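Local atomic coordinates of putative host cell surface-exposed lipoprotein (Streptococcus phage TP-J34, PDB entry 4EQQ), a protein that acts in superinfection exclusion as a lipoprotein predicted to sit on the host cell surface, its ectodomain modelled here, with the phage tape measure protein as its target. Residues H30-E35 with F91-T95; Y62-L67 with E97-A102. One frame throughout, in Å; residues are numbered along the deposited sequence.

Contact 1 (H30-E35 with F91-T95)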
# COMPACT_ATOMS: atom_id res chain seq x y z
N HIS A 30 -3.87 2.06 0.96
CA HIS A 30 -5.07 2.45 0.21
C HIS A 30 -5.76 1.35 -0.62
O HIS A 30 -5.64 1.30 -1.84
CB HIS A 30 -4.79 3.75 -0.53
CG HIS A 30 -4.26 4.79 0.41
ND1 HIS A 30 -2.94 5.19 0.37
CD2 HIS A 30 -4.88 5.44 1.42
CE1 HIS A 30 -2.81 6.10 1.32
NE2 HIS A 30 -3.95 6.27 1.99
N MET A 31 -6.53 0.51 0.06
CA MET A 31 -7.18 -0.68 -0.49
C MET A 31 -8.50 -0.46 -1.15
O MET A 31 -9.31 0.37 -0.72
CB MET A 31 -7.39 -1.74 0.61
CG MET A 31 -6.10 -2.18 1.27
SD MET A 31 -6.48 -3.36 2.57
CE MET A 31 -4.89 -3.44 3.39
N SER A 32 -8.77 -1.30 -2.15
CA SER A 32 -10.07 -1.35 -2.80
C SER A 32 -10.93 -2.15 -1.85
O SER A 32 -10.40 -2.76 -0.91
CB SER A 32 -9.96 -2.05 -4.16
OG SER A 32 -9.75 -3.45 -4.02
N LYS A 33 -12.25 -2.13 -2.05
CA LYS A 33 -13.18 -2.90 -1.23
C LYS A 33 -12.79 -4.38 -1.23
O LYS A 33 -12.83 -5.02 -0.18
CB LYS A 33 -14.61 -2.74 -1.75
CG LYS A 33 -15.68 -3.33 -0.84
CD LYS A 33 -17.09 -3.27 -1.45
CE LYS A 33 -17.65 -1.87 -1.56
NZ LYS A 33 -19.02 -1.89 -2.17
N GLU A 34 -12.44 -4.93 -2.42
CA GLU A 34 -12.09 -6.35 -2.54
C GLU A 34 -10.77 -6.71 -1.85
O GLU A 34 -10.66 -7.76 -1.22
CB GLU A 34 -12.14 -6.82 -4.01
CG GLU A 34 -13.52 -6.72 -4.65
CD GLU A 34 -14.70 -7.24 -3.83
OE1 GLU A 34 -14.58 -8.34 -3.24
OE2 GLU A 34 -15.73 -6.53 -3.75
N GLU A 35 -9.78 -5.80 -1.92
CA GLU A 35 -8.50 -5.99 -1.23
C GLU A 35 -8.70 -6.03 0.28
O GLU A 35 -8.17 -6.92 0.96
CB GLU A 35 -7.53 -4.88 -1.61
CG GLU A 35 -6.86 -5.16 -2.94
CD GLU A 35 -6.00 -4.04 -3.47
OE1 GLU A 35 -6.30 -2.85 -3.20
OE2 GLU A 35 -5.04 -4.35 -4.22
N PHE A 91 -5.64 -5.20 -11.45
CA PHE A 91 -4.85 -5.73 -10.36
C PHE A 91 -5.44 -5.45 -8.97
O PHE A 91 -5.68 -6.40 -8.23
CB PHE A 91 -3.40 -5.25 -10.49
CG PHE A 91 -2.42 -5.91 -9.55
CD1 PHE A 91 -1.84 -7.13 -9.87
CD2 PHE A 91 -2.06 -5.29 -8.36
CE1 PHE A 91 -0.95 -7.74 -8.99
CE2 PHE A 91 -1.14 -5.89 -7.50
CZ PHE A 91 -0.59 -7.11 -7.83
N ASP A 92 -5.67 -4.16 -8.61
CA ASP A 92 -6.21 -3.80 -7.28
C ASP A 92 -7.69 -4.10 -7.09
O ASP A 92 -8.18 -4.16 -5.96
CB ASP A 92 -5.90 -2.35 -6.90
CG ASP A 92 -4.42 -2.10 -6.74
OD1 ASP A 92 -3.81 -2.72 -5.82
OD2 ASP A 92 -3.86 -1.37 -7.56
N LYS A 93 -8.42 -4.28 -8.20
CA LYS A 93 -9.85 -4.59 -8.18
C LYS A 93 -10.76 -3.47 -7.67
O LYS A 93 -11.84 -3.73 -7.15
CB LYS A 93 -10.17 -5.98 -7.59
CG LYS A 93 -9.55 -7.12 -8.42
CD LYS A 93 -9.76 -8.48 -7.78
CE LYS A 93 -9.17 -8.56 -6.39
NZ LYS A 93 -9.17 -9.94 -5.87
N PHE A 94 -10.33 -2.20 -7.89
CA PHE A 94 -11.20 -1.05 -7.72
C PHE A 94 -12.20 -1.16 -8.87
O PHE A 94 -11.89 -1.76 -9.90
CB PHE A 94 -10.41 0.26 -7.91
CG PHE A 94 -9.63 0.64 -6.68
CD1 PHE A 94 -10.28 1.21 -5.58
CD2 PHE A 94 -8.27 0.40 -6.59
CE1 PHE A 94 -9.56 1.56 -4.43
CE2 PHE A 94 -7.55 0.73 -5.43
CZ PHE A 94 -8.20 1.31 -4.36
N THR A 95 -13.39 -0.56 -8.72
CA THR A 95 -14.37 -0.56 -9.82
C THR A 95 -13.82 0.40 -10.89
O THR A 95 -12.95 1.23 -10.58
CB THR A 95 -15.73 -0.04 -9.31
OG1 THR A 95 -15.60 1.35 -9.03
CG2 THR A 95 -16.22 -0.79 -8.05
O HOH W 1 -13.37 -3.24 -5.04
O HOH W 2 -8.79 -9.56 -3.20
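A helix-capping loop of the first three-helix repeat docks here on the turn of the helix-turn-helix in the second, burying 325 Å² in all. The approach starts at His30, whose O lies 3.6 Å from Phe94 CZ near the plane of that ring. Met31 follows with only its backbone close, C to Phe94 CZ being 3.7 Å; its CA-to-CB bond points away, and its side chain packs on Thr76 of the second subunit. Ser32 meets the second segment in two ways. As N-cap of helix 33-42 it forms a capping box with Glu35: Ser32 OG accepts from Glu35 N (3.2 Å), and Ser32 N donates to Glu35 OE1 (3.1 Å). Ser32 OG in turn donates to Asp92 O at 2.6 Å, while Ser32 CB sits 3.5 Å from the Phe94 ring centroid, 7° off the normal, a CH-pi contact over the face. Glu34 N reaches Lys93 O through a water (3.3 and 2.7 Å), Lys93 having left the helical path with phi of 67°. Last comes Glu35. Asp92 bonds to Lys69 (salt bridge, OD1) and Tyr73 (hydrogen bond, OD2); Glu35 OE2 and Asp92 OD1 lie 2.6 Å apart.

Contact 2 (Y62-L67 with E97-A102)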
# COMPACT_ATOMS: atom_id res chain seq x y z
N TYR A 62 -14.29 4.61 -1.27
CA TYR A 62 -13.41 3.87 -2.18
C TYR A 62 -12.92 4.69 -3.37
O TYR A 62 -11.89 4.33 -3.95
CB TYR A 62 -14.04 2.54 -2.57
CG TYR A 62 -14.13 1.60 -1.38
CD1 TYR A 62 -12.99 0.98 -0.87
CD2 TYR A 62 -15.34 1.37 -0.74
CE1 TYR A 62 -13.06 0.16 0.25
CE2 TYR A 62 -15.43 0.52 0.36
CZ TYR A 62 -14.29 -0.08 0.85
OH TYR A 62 -14.40 -0.94 1.91
N ASN A 63 -13.62 5.80 -3.71
CA ASN A 63 -13.17 6.72 -4.77
C ASN A 63 -11.90 7.40 -4.27
O ASN A 63 -10.94 7.56 -5.02
CB ASN A 63 -14.22 7.80 -5.07
CG ASN A 63 -15.44 7.27 -5.77
OD1 ASN A 63 -15.33 6.54 -6.73
ND2 ASN A 63 -16.61 7.66 -5.32
N LYS A 64 -11.91 7.83 -2.99
CA LYS A 64 -10.78 8.49 -2.33
C LYS A 64 -9.62 7.47 -2.14
O LYS A 64 -8.45 7.84 -2.30
CB LYS A 64 -11.25 9.10 -1.00
CG LYS A 64 -10.16 9.40 0.03
CD LYS A 64 -9.37 10.64 -0.31
CE LYS A 64 -8.52 11.08 0.85
NZ LYS A 64 -7.81 12.32 0.52
N GLN A 65 -9.95 6.20 -1.82
CA GLN A 65 -8.94 5.15 -1.69
C GLN A 65 -8.22 4.95 -3.03
O GLN A 65 -7.00 4.82 -3.06
CB GLN A 65 -9.59 3.80 -1.27
CG GLN A 65 -10.17 3.79 0.13
CD GLN A 65 -9.13 4.04 1.18
OE1 GLN A 65 -9.14 5.06 1.85
NE2 GLN A 65 -8.22 3.11 1.36
N ALA A 66 -8.99 4.92 -4.14
CA ALA A 66 -8.44 4.76 -5.50
C ALA A 66 -7.54 5.93 -5.84
O ALA A 66 -6.47 5.72 -6.40
CB ALA A 66 -9.57 4.64 -6.52
N LEU A 67 -7.98 7.16 -5.53
CA LEU A 67 -7.18 8.37 -5.79
C LEU A 67 -5.83 8.31 -5.04
O LEU A 67 -4.79 8.58 -5.64
CB LEU A 67 -7.98 9.65 -5.40
CG LEU A 67 -7.24 11.00 -5.52
CD1 LEU A 67 -6.60 11.18 -6.92
CD2 LEU A 67 -8.17 12.16 -5.18
N GLU A 97 -15.28 3.00 -12.26
CA GLU A 97 -15.65 4.37 -11.87
C GLU A 97 -14.70 4.93 -10.82
O GLU A 97 -14.32 6.09 -10.90
CB GLU A 97 -17.09 4.41 -11.36
CG GLU A 97 -18.02 3.77 -12.37
CD GLU A 97 -19.35 4.45 -12.59
OE1 GLU A 97 -19.78 5.27 -11.74
OE2 GLU A 97 -20.00 4.10 -13.59
N GLU A 98 -14.29 4.10 -9.85
CA GLU A 98 -13.31 4.52 -8.83
C GLU A 98 -11.96 4.85 -9.50
O GLU A 98 -11.36 5.87 -9.20
CB GLU A 98 -13.11 3.43 -7.77
CG GLU A 98 -14.28 3.36 -6.80
CD GLU A 98 -14.54 2.03 -6.14
OE1 GLU A 98 -15.62 1.87 -5.53
OE2 GLU A 98 -13.66 1.13 -6.23
N ALA A 99 -11.51 3.98 -10.43
CA ALA A 99 -10.25 4.15 -11.16
C ALA A 99 -10.33 5.36 -12.09
O ALA A 99 -9.37 6.13 -12.15
CB ALA A 99 -9.92 2.88 -11.94
N ASP A 100 -11.49 5.58 -12.76
CA ASP A 100 -11.67 6.73 -13.64
C ASP A 100 -11.59 8.02 -12.85
O ASP A 100 -10.89 8.95 -13.26
CB ASP A 100 -13.01 6.66 -14.41
CG ASP A 100 -13.11 5.53 -15.44
OD1 ASP A 100 -12.05 4.98 -15.83
OD2 ASP A 100 -14.25 5.17 -15.81
N TYR A 101 -12.26 8.07 -11.67
CA TYR A 101 -12.22 9.22 -10.78
C TYR A 101 -10.77 9.47 -10.31
O TYR A 101 -10.30 10.62 -10.30
CB TYR A 101 -13.15 9.01 -9.57
CG TYR A 101 -12.92 10.00 -8.45
CD1 TYR A 101 -13.48 11.28 -8.50
CD2 TYR A 101 -12.10 9.69 -7.37
CE1 TYR A 101 -13.22 12.22 -7.51
CE2 TYR A 101 -11.84 10.62 -6.36
CZ TYR A 101 -12.41 11.88 -6.43
OH TYR A 101 -12.16 12.79 -5.44
N ALA A 102 -10.05 8.39 -9.92
CA ALA A 102 -8.67 8.52 -9.44
C ALA A 102 -7.78 9.19 -10.49
O ALA A 102 -7.08 10.16 -10.18
CB ALA A 102 -8.11 7.14 -9.08
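Tyr101, Glu98 and Asn63 each give up between 62 and 70 Å² to this interface. The Tyr101 ring reaches across the partly exposed flank of helix 62-77: its CD2 comes within 3.4 Å of Asn63 O, which lies near the ring plane, and within 3.7 Å of Asn63 CB. One turn further on, Tyr101 CE2 meets Leu67 CB at 4.1 Å, an apolar contact. Asn63 O is already occupied as acceptor of Leu67 N (3.0 Å), and no hydrogen bond links the two segments, so the fit depends on shape. The arrangement is the pairing of the first and third helices of the second repeat, the third being the last helix of the helix-turn-helix, whose Ala99 faces Leu88 and Val89 of helix 81-91. The short segments cross at -53° with axes 7.9 Å apart, a spacing made possible by alanines: Ala66 CB and Ala102 CB are 3.9 Å apart, and the CA atoms of Leu67 and Ala102 are also 3.9 Å apart. Glu98 fills the N-terminal end of the crossing, with its CG 3.3 Å from Asn63 OD1 and its OE1 3.4 Å from Tyr62 CB. Its OE2 turns back to accept from Thr95 N, while its backbone O lies 3.4 Å from Ala66 CB.

From the N terminus, residues 30-35 come first and meet 91-95: contact 1 closes a loop with 55 residues between its segments, 43 of them helical, and joins the two three-helix repeats. Within that span helix 62-77 begins, and residues 62-67 pair with 97-102, past the second half of contact 1, closing a shorter loop with 29 residues between. The two closures therefore cross rather than nest, contact 2 staying inside the second repeat. Their centres are 10 Å apart and they touch directly: Phe94 CE1 lies 3.4 Å from Ala66 N, and Lys33 N 3.3 Å from Tyr62 CE1. Helix 62-77 thus packs both on its own repeat's last helix and on the start of helix 33-42.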